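PDB 2YHG: cellulose-binding protein, which probably hydrolyses glycosyl bonds and binds polysaccharide in carbohydrate metabolism, this chain being the C-terminal, nucleoside hydrolase-related part of a longer protein. Local coordinates for residues Gly27-Val31 with Lys140-Pro145; Tyr86-Tyr90 with Phe100-Leu106; Ser131-Ile135 with Gln159-Val164; Met264-Gly268 with Trp307-Ile311. One frame throughout, in Å; residues are numbered along the deposited sequence.

How the contacts relate
Contact 1 lies at the surface, where charged side chains bind strand 30-35 to the loop leading into its sheet neighbour, strand 146-150. Contact 3 is buried and mostly aliphatic: its helices 129-139 and 155-167 precede and follow that same strand, and contact 1 takes up the chain just where helix 129-139 ends. Contact 2, partly buried and about 20 Å from contact 1 between centres, packs tyrosines on prolines within another crossover of the sheet. Contact 4, buried and nearer the C-terminal beta sheet, pairs two tryptophans beside a magnesium site.

Contact 1. Residues Gly27-Val31 with Lys140-Pro145; sequences GRYRV and KDDPRP
Where inner strand 30-35 of the parallel sheet runs beside the loop into strand 146-150, Arg30 meets Asp142 and Arg144 in a salt-bridge network. Asp142 is gripped side-on by Arg144: NE of Arg144 reaches OD1 of Asp142 at 3.1 Å and NH2 reaches OD2 at 2.8 Å, each on a syn lone pair. The same OD1 also accepts from Arg144 N, which closes an Asx turn. The Arg30 guanidinium instead lies parallel to and stacked against the Asp142 side chain, the planes 5° apart, with Asp142 CB over its face toward the rim; Arg30 NE is a long 3.8 Å from Asp142 OD2, with no N-H directed there. The bend at chi3 (63°) brings Arg30 NH1 to Arg144 O, 2.9 Å away, while CG of Arg30 sits over the centre of the Arg144 guanidinium. Arg144 NH1 in turn donates to Arg28 O at 2.8 Å, from above the carbonyl plane, and a water links Arg30 N to Pro145 O. Asp58 and Glu60 supply further carboxylates to Arg144 and Arg30. With so many acidic and carbonyl partners, the two guanidinium groups probably feel little net repulsion.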
loop_
_atom_site.group_PDB
_atom_site.type_symbol
_atom_site.label_atom_id
_atom_site.label_comp_id
_atom_site.label_asym_id
_atom_site.label_seq_id
_atom_site.Cartn_x
_atom_site.Cartn_y
_atom_site.Cartn_z
ATOM N N GLY A 27 -6.732 -11.772 -5.243
ATOM C CA GLY A 27 -6.131 -11.618 -3.882
ATOM C C GLY A 27 -4.885 -10.744 -3.882
ATOM O O GLY A 27 -4.128 -10.759 -2.916
ATOM N N ARG A 28 -4.656 -10.013 -4.979
ATOM C CA ARG A 28 -3.517 -9.110 -5.059
ATOM C C ARG A 28 -3.935 -7.845 -5.767
ATOM O O ARG A 28 -4.715 -7.885 -6.720
ATOM C CB ARG A 28 -2.355 -9.761 -5.823
ATOM C CG ARG A 28 -1.747 -11.004 -5.182
ATOM C CD ARG A 28 -0.659 -11.590 -6.081
ATOM N NE ARG A 28 0.136 -12.598 -5.373
ATOM C CZ ARG A 28 0.019 -13.899 -5.500
ATOM N NH1 ARG A 28 -0.945 -14.418 -6.239
ATOM N NH2 ARG A 28 0.875 -14.682 -4.863
ATOM N N TYR A 29 -3.302 -6.754 -5.379
ATOM C CA TYR A 29 -3.458 -5.487 -6.059
ATOM C C TYR A 29 -2.262 -5.222 -6.977
ATOM O O TYR A 29 -1.146 -5.674 -6.742
ATOM C CB TYR A 29 -3.629 -4.354 -5.011
ATOM C CG TYR A 29 -4.877 -4.535 -4.146
ATOM C CD1 TYR A 29 -6.149 -4.639 -4.684
ATOM C CD2 TYR A 29 -4.766 -4.654 -2.782
ATOM C CE1 TYR A 29 -7.269 -4.839 -3.848
ATOM C CE2 TYR A 29 -5.841 -4.813 -1.966
ATOM C CZ TYR A 29 -7.099 -4.888 -2.491
ATOM O OH TYR A 29 -8.189 -5.048 -1.629
ATOM N N ARG A 30 -2.527 -4.411 -8.000
ATOM C CA ARG A 30 -1.535 -4.029 -8.998
ATOM C C ARG A 30 -0.920 -2.707 -8.586
ATOM O O ARG A 30 -1.644 -1.726 -8.396
ATOM C CB ARG A 30 -2.212 -3.870 -10.350
ATOM C CG ARG A 30 -2.930 -5.131 -10.866
ATOM C CD ARG A 30 -3.687 -4.859 -12.142
ATOM N NE ARG A 30 -2.780 -4.478 -13.217
ATOM C CZ ARG A 30 -3.163 -3.875 -14.334
ATOM N NH1 ARG A 30 -4.442 -3.501 -14.494
ATOM N NH2 ARG A 30 -2.285 -3.622 -15.272
ATOM N N VAL A 31 0.400 -2.652 -8.565
ATOM C CA VAL A 31 1.085 -1.451 -8.088
ATOM C C VAL A 31 2.324 -1.176 -8.928
ATOM O O VAL A 31 3.094 -2.091 -9.259
ATOM C CB VAL A 31 1.476 -1.575 -6.601
ATOM C CG1 VAL A 31 2.050 -0.235 -6.089
ATOM C CG2 VAL A 31 0.310 -1.976 -5.738
ATOM N N LYS A 140 -3.930 -2.380 -20.057
ATOM C CA LYS A 140 -3.994 -3.837 -20.071
ATOM C C LYS A 140 -5.407 -4.309 -19.742
ATOM O O LYS A 140 -6.084 -3.749 -18.875
ATOM C CB LYS A 140 -2.984 -4.397 -19.074
ATOM C CG LYS A 140 -2.713 -5.864 -19.137
ATOM C CD LYS A 140 -1.622 -6.285 -18.157
ATOM C CE LYS A 140 -1.293 -7.750 -18.228
ATOM N NZ LYS A 140 -0.360 -8.146 -17.157
ATOM N N ASP A 141 -5.759 -5.450 -20.322
ATOM C CA ASP A 141 -7.067 -6.079 -20.135
ATOM C C ASP A 141 -7.113 -6.888 -18.855
ATOM O O ASP A 141 -7.580 -8.019 -18.828
ATOM C CB ASP A 141 -7.466 -6.943 -21.348
ATOM C CG ASP A 141 -6.641 -8.193 -21.454
ATOM O OD1 ASP A 141 -5.477 -8.196 -20.989
ATOM O OD2 ASP A 141 -7.160 -9.181 -22.024
ATOM N N ASP A 142 -6.726 -6.267 -17.750
ATOM C CA ASP A 142 -6.888 -6.821 -16.418
ATOM C C ASP A 142 -7.954 -5.954 -15.751
ATOM O O ASP A 142 -7.795 -4.741 -15.697
ATOM C CB ASP A 142 -5.516 -6.721 -15.732
ATOM C CG ASP A 142 -5.456 -7.412 -14.398
ATOM O OD1 ASP A 142 -6.426 -7.369 -13.623
ATOM O OD2 ASP A 142 -4.324 -7.864 -14.029
ATOM N N PRO A 143 -9.025 -6.536 -15.196
ATOM C CA PRO A 143 -10.108 -5.715 -14.620
ATOM C C PRO A 143 -9.701 -4.963 -13.362
ATOM O O PRO A 143 -10.425 -4.067 -12.916
ATOM C CB PRO A 143 -11.213 -6.738 -14.308
ATOM C CG PRO A 143 -10.475 -8.005 -14.112
ATOM C CD PRO A 143 -9.388 -7.962 -15.170
ATOM N N ARG A 144 -8.595 -5.379 -12.752
ATOM C CA ARG A 144 -8.146 -4.718 -11.566
ATOM C C ARG A 144 -7.560 -3.348 -11.932
ATOM O O ARG A 144 -6.802 -3.231 -12.888
ATOM C CB ARG A 144 -7.066 -5.546 -10.901
ATOM C CG ARG A 144 -7.565 -6.876 -10.304
ATOM C CD ARG A 144 -6.406 -7.669 -9.768
ATOM N NE ARG A 144 -5.435 -7.993 -10.806
ATOM C CZ ARG A 144 -4.213 -8.431 -10.560
ATOM N NH1 ARG A 144 -3.812 -8.601 -9.304
ATOM N NH2 ARG A 144 -3.393 -8.697 -11.556
ATOM N N PRO A 145 -7.824 -2.337 -11.125
ATOM C CA PRO A 145 -7.192 -1.049 -11.338
ATOM C C PRO A 145 -5.703 -1.129 -11.028
ATOM O O PRO A 145 -5.234 -2.077 -10.409
ATOM C CB PRO A 145 -7.926 -0.149 -10.353
ATOM C CG PRO A 145 -8.511 -1.034 -9.344
ATOM C CD PRO A 145 -8.735 -2.346 -9.975
HETATM O O HOH W 1 -5.419 -3.429 -8.049
HETATM O O HOH W 2 -5.874 -2.045 -16.613
#

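Contact 2. Residues Tyr86-Tyr90 with Phe100-Leu106; sequences YSQAY and FPTPAYL
Tyr86 and Tyr90, one turn apart on helix 77-93, close over the Phe100-Leu106 segment inside the crossover that joins parallel strands 58-64 and 110-112. Residues 100-102 are non-helical and lead into the short helix 103-108, N-capped by Thr102, whose OG1 accepts from Tyr105 N at 3.0 Å. Pro103, in the first turn, is the main bump. Its CD sits squarely over the Tyr90 ring, 3.6 Å from the centroid, in a CH-pi contact, and its CG presses into the hollow beside Ser87, 3.8 Å from Ser87 CA. Leu106 provides a second bump, with CD1 resting on one face of the Tyr86 ring, 3.8 Å from its centroid and displaced toward the rim. Both tyrosines swing CG opposite the backbone N (chi1 179° and 172°), which sends the rings out toward the other segment. The Tyr86 ring slots in edge-on to the Pro101 carbonyl, with Phe100 CB and Pro101 CD packed against its hydroxyl; Leu51 of helix 42-52 adds to the packing on Tyr86 and Leu106. Tyr86 OH donates to Pro101 O at 2.7 Å, in the carbonyl plane and on a lone pair, while a water bridges Tyr90 OH (2.6 Å) and Phe100 O (2.7 Å).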
loop_
_atom_site.group_PDB
_atom_site.type_symbol
_atom_site.label_atom_id
_atom_site.label_comp_id
_atom_site.label_asym_id
_atom_site.label_seq_id
_atom_site.Cartn_x
_atom_site.Cartn_y
_atom_site.Cartn_z
ATOM N N TYR A 86 18.158 -8.943 -4.228
ATOM C CA TYR A 86 16.942 -9.740 -4.316
ATOM C C TYR A 86 17.201 -11.072 -5.015
ATOM O O TYR A 86 16.706 -12.112 -4.561
ATOM C CB TYR A 86 15.831 -8.980 -5.025
ATOM C CG TYR A 86 14.556 -9.778 -5.173
ATOM C CD1 TYR A 86 13.642 -9.852 -4.145
ATOM C CD2 TYR A 86 14.259 -10.437 -6.362
ATOM C CE1 TYR A 86 12.441 -10.551 -4.296
ATOM C CE2 TYR A 86 13.076 -11.175 -6.514
ATOM C CZ TYR A 86 12.166 -11.194 -5.482
ATOM O OH TYR A 86 10.962 -11.824 -5.624
ATOM N N SER A 87 17.989 -11.044 -6.072
ATOM C CA SER A 87 18.262 -12.275 -6.786
ATOM C C SER A 87 18.985 -13.290 -5.891
ATOM O O SER A 87 18.803 -14.508 -6.034
ATOM C CB SER A 87 19.032 -12.011 -8.074
ATOM O OG SER A 87 20.403 -11.749 -7.824
ATOM N N GLN A 88 19.788 -12.821 -4.949
ATOM C CA GLN A 88 20.443 -13.720 -4.006
ATOM C C GLN A 88 19.490 -14.271 -2.945
ATOM O O GLN A 88 19.663 -15.398 -2.498
ATOM C CB GLN A 88 21.615 -13.006 -3.334
ATOM C CG GLN A 88 22.693 -12.569 -4.305
ATOM C CD GLN A 88 23.718 -11.652 -3.665
ATOM O OE1 GLN A 88 24.277 -11.978 -2.614
ATOM N NE2 GLN A 88 23.800 -10.429 -4.159
ATOM N N ALA A 89 18.475 -13.487 -2.576
ATOM C CA ALA A 89 17.488 -13.875 -1.559
ATOM C C ALA A 89 16.352 -14.728 -2.141
ATOM O O ALA A 89 15.686 -15.472 -1.425
ATOM C CB ALA A 89 16.901 -12.636 -0.891
ATOM N N TYR A 90 16.092 -14.565 -3.420
ATOM C CA TYR A 90 14.927 -15.152 -4.077
ATOM C C TYR A 90 14.805 -16.679 -3.921
ATOM O O TYR A 90 13.713 -17.164 -3.669
ATOM C CB TYR A 90 14.915 -14.760 -5.545
ATOM C CG TYR A 90 13.868 -15.465 -6.372
ATOM C CD1 TYR A 90 12.531 -15.096 -6.329
ATOM C CD2 TYR A 90 14.213 -16.542 -7.167
ATOM C CE1 TYR A 90 11.568 -15.795 -7.076
ATOM C CE2 TYR A 90 13.268 -17.250 -7.874
ATOM C CZ TYR A 90 11.951 -16.894 -7.813
ATOM O OH TYR A 90 11.021 -17.599 -8.544
ATOM N N PHE A 100 6.358 -14.984 -5.334
ATOM C CA PHE A 100 7.422 -13.972 -5.436
ATOM C C PHE A 100 7.757 -13.756 -6.891
ATOM O O PHE A 100 7.914 -14.724 -7.632
ATOM C CB PHE A 100 8.674 -14.382 -4.631
ATOM C CG PHE A 100 8.594 -14.004 -3.175
ATOM C CD1 PHE A 100 8.803 -12.684 -2.775
ATOM C CD2 PHE A 100 8.260 -14.934 -2.206
ATOM C CE1 PHE A 100 8.682 -12.323 -1.489
ATOM C CE2 PHE A 100 8.212 -14.568 -0.869
ATOM C CZ PHE A 100 8.354 -13.229 -0.515
ATOM N N PRO A 101 7.897 -12.506 -7.313
ATOM C CA PRO A 101 8.266 -12.271 -8.704
ATOM C C PRO A 101 9.700 -12.729 -8.996
ATOM O O PRO A 101 10.572 -12.636 -8.134
ATOM C CB PRO A 101 8.139 -10.745 -8.838
ATOM C CG PRO A 101 8.274 -10.216 -7.454
ATOM C CD PRO A 101 7.693 -11.256 -6.552
ATOM N N THR A 102 9.949 -13.232 -10.203
ATOM C CA THR A 102 11.292 -13.678 -10.511
ATOM C C THR A 102 12.235 -12.478 -10.615
ATOM O O THR A 102 11.832 -11.391 -11.008
ATOM C CB THR A 102 11.351 -14.506 -11.792
ATOM O OG1 THR A 102 11.052 -13.642 -12.885
ATOM C CG2 THR A 102 10.395 -15.697 -11.764
ATOM N N PRO A 103 13.518 -12.715 -10.353
ATOM C CA PRO A 103 14.498 -11.677 -10.587
ATOM C C PRO A 103 14.490 -11.164 -12.009
ATOM O O PRO A 103 14.540 -9.939 -12.220
ATOM C CB PRO A 103 15.820 -12.356 -10.235
ATOM C CG PRO A 103 15.454 -13.356 -9.175
ATOM C CD PRO A 103 14.121 -13.884 -9.673
ATOM N N ALA A 104 14.287 -12.043 -12.982
ATOM C CA ALA A 104 14.256 -11.611 -14.355
ATOM C C ALA A 104 13.063 -10.680 -14.621
ATOM O O ALA A 104 13.176 -9.718 -15.379
ATOM C CB ALA A 104 14.231 -12.818 -15.323
ATOM N N TYR A 105 11.904 -11.028 -14.079
ATOM C CA TYR A 105 10.745 -10.170 -14.249
ATOM C C TYR A 105 10.988 -8.781 -13.643
ATOM O O TYR A 105 10.703 -7.760 -14.267
ATOM C CB TYR A 105 9.503 -10.809 -13.663
ATOM C CG TYR A 105 8.336 -9.858 -13.666
ATOM C CD1 TYR A 105 7.727 -9.476 -14.839
ATOM C CD2 TYR A 105 7.941 -9.246 -12.487
ATOM C CE1 TYR A 105 6.705 -8.531 -14.825
ATOM C CE2 TYR A 105 6.912 -8.315 -12.457
ATOM C CZ TYR A 105 6.322 -7.943 -13.621
ATOM O OH TYR A 105 5.280 -7.046 -13.592
ATOM N N LEU A 106 11.538 -8.740 -12.440
ATOM C CA LEU A 106 11.794 -7.450 -11.804
ATOM C C LEU A 106 12.792 -6.632 -12.592
ATOM O O LEU A 106 12.611 -5.430 -12.751
ATOM C CB LEU A 106 12.281 -7.614 -10.378
ATOM C CG LEU A 106 11.252 -8.171 -9.411
ATOM C CD1 LEU A 106 11.843 -8.222 -8.012
ATOM C CD2 LEU A 106 9.939 -7.406 -9.402
HETATM O O HOH W 3 8.470 -17.281 -8.155
#

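Contact 3. Residues Ser131-Ile135 with Gln159-Val164; sequences SNLII and QAVWKV
The carboxamide of Asn132 is the flat group that reaches the opposite helix, and it is met at its oxygen: Lys163 NZ donates to Asn132 OD1 at 3.1 Å from a position tilted 35° out of the carbonyl plane. The other amide, that of Gln159, is turned elsewhere, its OE1 accepting from Gly123 N and its NE2 donating to Asp127 OD1, and its aliphatic part faces Ser131, with Gln159 CG 3.5 Å from Ser131 OG, itself hydrogen-bonded to Ser128 N. These residues border the packing of helices 129-139 and 155-167, which flank strand 146-150 in sequence within the Rossmann-like part of the chain. Their short segments approach to 8.5 Å between axes and cross at -65°. At the crossing Ala160 acts as a small knob whose CB enters a hollow floored by the backbone of helix 129-139, 3.5 Å from Ser131 O. Ile134 CG2, at 3.9 Å from Ala160 CB, and Ile135 CG1, at 3.7 Å from it, form the walls. Beyond them Ile135 CD1 fits across the fully extended chain of Lys163, 3.6 Å from its CD, and Ile135 CG1 touches Val164 CG2. Ile134 also touches Ile32 of strand 30-35. In the conformer described, the lysine methylenes cover an isoleucine while the ammonium group reaches Asn132 and a salt bridge with Asp127. Its charge is probably well compensated there, and the side chains in the middle are apolar, lying against backbone carbonyls that serve the helices.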
loop_
_atom_site.group_PDB
_atom_site.type_symbol
_atom_site.label_atom_id
_atom_site.label_comp_id
_atom_site.label_asym_id
_atom_site.label_seq_id
_atom_site.Cartn_x
_atom_site.Cartn_y
_atom_site.Cartn_z
ATOM N N SER A 131 6.937 6.304 -18.110
ATOM C CA SER A 131 5.637 6.839 -18.433
ATOM C C SER A 131 4.917 5.900 -19.388
ATOM O O SER A 131 3.737 5.642 -19.239
ATOM C CB SER A 131 5.721 8.286 -18.948
ATOM O OG SER A 131 6.400 8.406 -20.175
ATOM N N ASN A 132 5.645 5.394 -20.371
ATOM C CA ASN A 132 5.031 4.441 -21.288
ATOM C C ASN A 132 4.638 3.159 -20.562
ATOM O O ASN A 132 3.612 2.557 -20.930
ATOM C CB ASN A 132 5.982 4.114 -22.446
ATOM C CG ASN A 132 6.093 5.222 -23.455
ATOM O OD1 ASN A 132 5.240 6.115 -23.523
ATOM N ND2 ASN A 132 7.149 5.176 -24.257
ATOM N N LEU A 133 5.405 2.714 -19.582
ATOM C CA LEU A 133 5.070 1.526 -18.809
ATOM C C LEU A 133 3.741 1.723 -18.085
ATOM O O LEU A 133 2.886 0.827 -18.059
ATOM C CB LEU A 133 6.226 1.214 -17.837
ATOM C CG LEU A 133 6.073 0.002 -16.899
ATOM C CD1 LEU A 133 7.412 -0.351 -16.317
ATOM C CD2 LEU A 133 5.115 0.282 -15.715
ATOM N N ILE A 134 3.523 2.900 -17.498
ATOM C CA ILE A 134 2.289 3.197 -16.849
ATOM C C ILE A 134 1.133 3.131 -17.836
ATOM O O ILE A 134 0.074 2.574 -17.537
ATOM C CB ILE A 134 2.358 4.544 -16.094
ATOM C CG1 ILE A 134 3.337 4.455 -14.947
ATOM C CG2 ILE A 134 0.988 4.982 -15.629
ATOM C CD1 ILE A 134 3.728 5.794 -14.363
ATOM N N ILE A 135 1.273 3.773 -18.995
ATOM C CA ILE A 135 0.215 3.715 -20.005
ATOM C C ILE A 135 -0.148 2.257 -20.333
ATOM O O ILE A 135 -1.323 1.888 -20.373
ATOM C CB ILE A 135 0.587 4.483 -21.276
ATOM C CG1 ILE A 135 0.775 5.981 -20.970
ATOM C CG2 ILE A 135 -0.465 4.285 -22.361
ATOM C CD1 ILE A 135 1.279 6.783 -22.135
ATOM N N GLN A 159 3.246 12.514 -17.003
ATOM C CA GLN A 159 3.618 12.390 -18.418
ATOM C C GLN A 159 2.724 11.331 -19.098
ATOM O O GLN A 159 2.284 11.522 -20.236
ATOM C CB GLN A 159 5.081 12.017 -18.578
ATOM C CG GLN A 159 5.501 11.783 -20.017
ATOM C CD GLN A 159 5.446 13.039 -20.867
ATOM O OE1 GLN A 159 5.415 14.145 -20.351
ATOM N NE2 GLN A 159 5.421 12.883 -22.210
ATOM N N ALA A 160 2.464 10.223 -18.415
ATOM C CA ALA A 160 1.587 9.171 -18.956
ATOM C C ALA A 160 0.203 9.755 -19.254
ATOM O O ALA A 160 -0.350 9.575 -20.342
ATOM C CB ALA A 160 1.484 8.039 -17.961
ATOM N N VAL A 161 -0.392 10.407 -18.262
ATOM C CA VAL A 161 -1.738 10.969 -18.435
ATOM C C VAL A 161 -1.739 12.069 -19.504
ATOM O O VAL A 161 -2.646 12.124 -20.336
ATOM C CB VAL A 161 -2.280 11.482 -17.067
ATOM C CG1 VAL A 161 -3.566 12.276 -17.270
ATOM C CG2 VAL A 161 -2.466 10.352 -16.096
ATOM N N TRP A 162 -0.722 12.927 -19.505
ATOM C CA TRP A 162 -0.612 13.975 -20.494
ATOM C C TRP A 162 -0.593 13.383 -21.900
ATOM O O TRP A 162 -1.276 13.883 -22.811
ATOM C CB TRP A 162 0.630 14.845 -20.246
ATOM C CG TRP A 162 0.742 15.955 -21.209
ATOM C CD1 TRP A 162 0.166 17.192 -21.102
ATOM C CD2 TRP A 162 1.392 15.930 -22.469
ATOM N NE1 TRP A 162 0.408 17.921 -22.221
ATOM C CE2 TRP A 162 1.166 17.180 -23.082
ATOM C CE3 TRP A 162 2.130 14.976 -23.147
ATOM C CZ2 TRP A 162 1.626 17.489 -24.355
ATOM C CZ3 TRP A 162 2.574 15.285 -24.423
ATOM C CH2 TRP A 162 2.285 16.508 -25.019
ATOM N N LYS A 163 0.182 12.332 -22.089
ATOM C CA LYS A 163 0.276 11.731 -23.410
ATOM C C LYS A 163 -1.083 11.151 -23.831
ATOM O O LYS A 163 -1.498 11.319 -24.980
ATOM C CB LYS A 163 1.355 10.644 -23.443
ATOM C CG LYS A 163 1.388 9.872 -24.787
ATOM C CD LYS A 163 2.515 8.880 -24.798
ATOM C CE LYS A 163 2.631 8.170 -26.109
ATOM N NZ LYS A 163 3.811 7.251 -26.066
ATOM N N VAL A 164 -1.769 10.463 -22.935
ATOM C CA VAL A 164 -3.093 9.934 -23.237
ATOM C C VAL A 164 -4.067 11.069 -23.579
ATOM O O VAL A 164 -4.786 11.004 -24.603
ATOM C CB VAL A 164 -3.595 9.068 -22.062
ATOM C CG1 VAL A 164 -5.053 8.693 -22.228
ATOM C CG2 VAL A 164 -2.746 7.835 -21.921
#

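Contact 4. Residues Met264-Gly268 with Trp307-Ile311; sequences MGGWG and WSTAI
Trp267 and Trp307 both carry CG opposite the carbonyl carbon, with chi1 at -69° and -52°, and these torsions turn their indoles to meet across the contact. The planes lie at 42° and the five-membered rings are 5.0 Å apart between centroids, an oblique pairing. CD1 of Trp267 comes over one face of the Trp307 ring toward its rim, and also touches Trp307 CB at 3.5 Å. Ile311 CG1 lies over one face of Trp267, above its centre, in a CH-pi contact 3.7 Å from the centroid of the six-membered ring. Farther along the indole, Trp267 CZ2 meets Ala310 CB at 3.7 Å. This packing sets the start of helix 308-323 against a loop of the nucleoside hydrolase-like part, and Trp267 NE1 reaches onward to Tyr429 OH on strand 427-436, tying in the C-terminal beta sheet. The Tyr429 ring meets that of Trp267 roughly at right angles. Gly266 belongs to a magnesium site with Ser303, and the Trp307 side chain lies about 3 Å from the ion at nearest atoms. Gly266 O is 3.0 Å from Trp307 NE1, but the angle is too poor for a hydrogen bond. A bound buffer molecule comes within about 3 Å of the Trp267 side chain.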
loop_
_atom_site.group_PDB
_atom_site.type_symbol
_atom_site.label_atom_id
_atom_site.label_comp_id
_atom_site.label_asym_id
_atom_site.label_seq_id
_atom_site.Cartn_x
_atom_site.Cartn_y
_atom_site.Cartn_z
ATOM N N MET A 264 -11.457 3.315 4.304
ATOM C CA MET A 264 -11.519 2.105 5.117
ATOM C C MET A 264 -10.516 2.078 6.247
ATOM O O MET A 264 -10.783 1.479 7.297
ATOM C CB MET A 264 -11.361 0.831 4.285
ATOM C CG MET A 264 -12.616 0.451 3.523
ATOM S SD MET A 264 -12.542 -1.298 3.067
ATOM C CE MET A 264 -14.063 -1.484 2.155
ATOM N N GLY A 265 -9.318 2.596 6.022
ATOM C CA GLY A 265 -8.228 2.413 6.970
ATOM C C GLY A 265 -7.505 1.097 6.763
ATOM O O GLY A 265 -8.068 0.114 6.275
ATOM N N GLY A 266 -6.219 1.102 7.099
ATOM C CA GLY A 266 -5.350 -0.028 6.878
ATOM C C GLY A 266 -3.928 0.428 7.035
ATOM O O GLY A 266 -3.667 1.502 7.561
ATOM N N TRP A 267 -2.983 -0.409 6.642
ATOM C CA TRP A 267 -1.584 -0.141 6.937
ATOM C C TRP A 267 -1.007 1.059 6.198
ATOM O O TRP A 267 0.083 1.515 6.564
ATOM C CB TRP A 267 -0.747 -1.365 6.661
ATOM C CG TRP A 267 -0.886 -2.557 7.534
ATOM C CD1 TRP A 267 -1.812 -2.801 8.504
ATOM C CD2 TRP A 267 -0.005 -3.676 7.502
ATOM N NE1 TRP A 267 -1.540 -4.020 9.101
ATOM C CE2 TRP A 267 -0.426 -4.564 8.505
ATOM C CE3 TRP A 267 1.119 -3.998 6.736
ATOM C CZ2 TRP A 267 0.228 -5.760 8.772
ATOM C CZ3 TRP A 267 1.781 -5.175 7.011
ATOM C CH2 TRP A 267 1.345 -6.043 8.034
ATOM N N GLY A 268 -1.686 1.571 5.178
ATOM C CA GLY A 268 -1.291 2.822 4.555
ATOM C C GLY A 268 -2.019 4.048 5.071
ATOM O O GLY A 268 -1.837 5.147 4.526
ATOM N N TRP A 307 -1.356 0.012 13.627
ATOM C CA TRP A 307 -1.010 -1.251 13.015
ATOM C C TRP A 307 0.463 -1.655 13.216
ATOM O O TRP A 307 0.883 -2.674 12.719
ATOM C CB TRP A 307 -1.272 -1.167 11.508
ATOM C CG TRP A 307 -2.655 -0.675 11.141
ATOM C CD1 TRP A 307 -2.950 0.533 10.596
ATOM C CD2 TRP A 307 -3.912 -1.352 11.306
ATOM N NE1 TRP A 307 -4.298 0.671 10.425
ATOM C CE2 TRP A 307 -4.917 -0.472 10.862
ATOM C CE3 TRP A 307 -4.279 -2.604 11.802
ATOM C CZ2 TRP A 307 -6.259 -0.822 10.852
ATOM C CZ3 TRP A 307 -5.615 -2.947 11.781
ATOM C CH2 TRP A 307 -6.587 -2.051 11.331
ATOM N N SER A 308 1.240 -0.836 13.913
ATOM C CA SER A 308 2.690 -0.950 13.935
ATOM C C SER A 308 3.185 -2.325 14.371
ATOM O O SER A 308 4.154 -2.826 13.818
ATOM C CB SER A 308 3.320 0.139 14.824
ATOM O OG SER A 308 3.490 1.356 14.096
ATOM N N THR A 309 2.593 -2.914 15.413
ATOM C CA THR A 309 3.126 -4.198 15.869
ATOM C C THR A 309 3.066 -5.215 14.741
ATOM O O THR A 309 4.025 -5.985 14.516
ATOM C CB THR A 309 2.401 -4.688 17.103
ATOM O OG1 THR A 309 2.649 -3.764 18.154
ATOM C CG2 THR A 309 2.893 -6.078 17.516
ATOM N N ALA A 310 1.917 -5.291 14.064
ATOM C CA ALA A 310 1.761 -6.225 12.963
ATOM C C ALA A 310 2.753 -5.929 11.841
ATOM O O ALA A 310 3.340 -6.824 11.256
ATOM C CB ALA A 310 0.334 -6.228 12.454
ATOM N N ILE A 311 2.893 -4.648 11.506
ATOM C CA ILE A 311 3.807 -4.204 10.460
ATOM C C ILE A 311 5.241 -4.629 10.779
ATOM O O ILE A 311 5.944 -5.188 9.927
ATOM C CB ILE A 311 3.742 -2.674 10.266
ATOM C CG1 ILE A 311 2.379 -2.256 9.699
ATOM C CG2 ILE A 311 4.899 -2.177 9.420
ATOM C CD1 ILE A 311 2.119 -0.752 9.726
#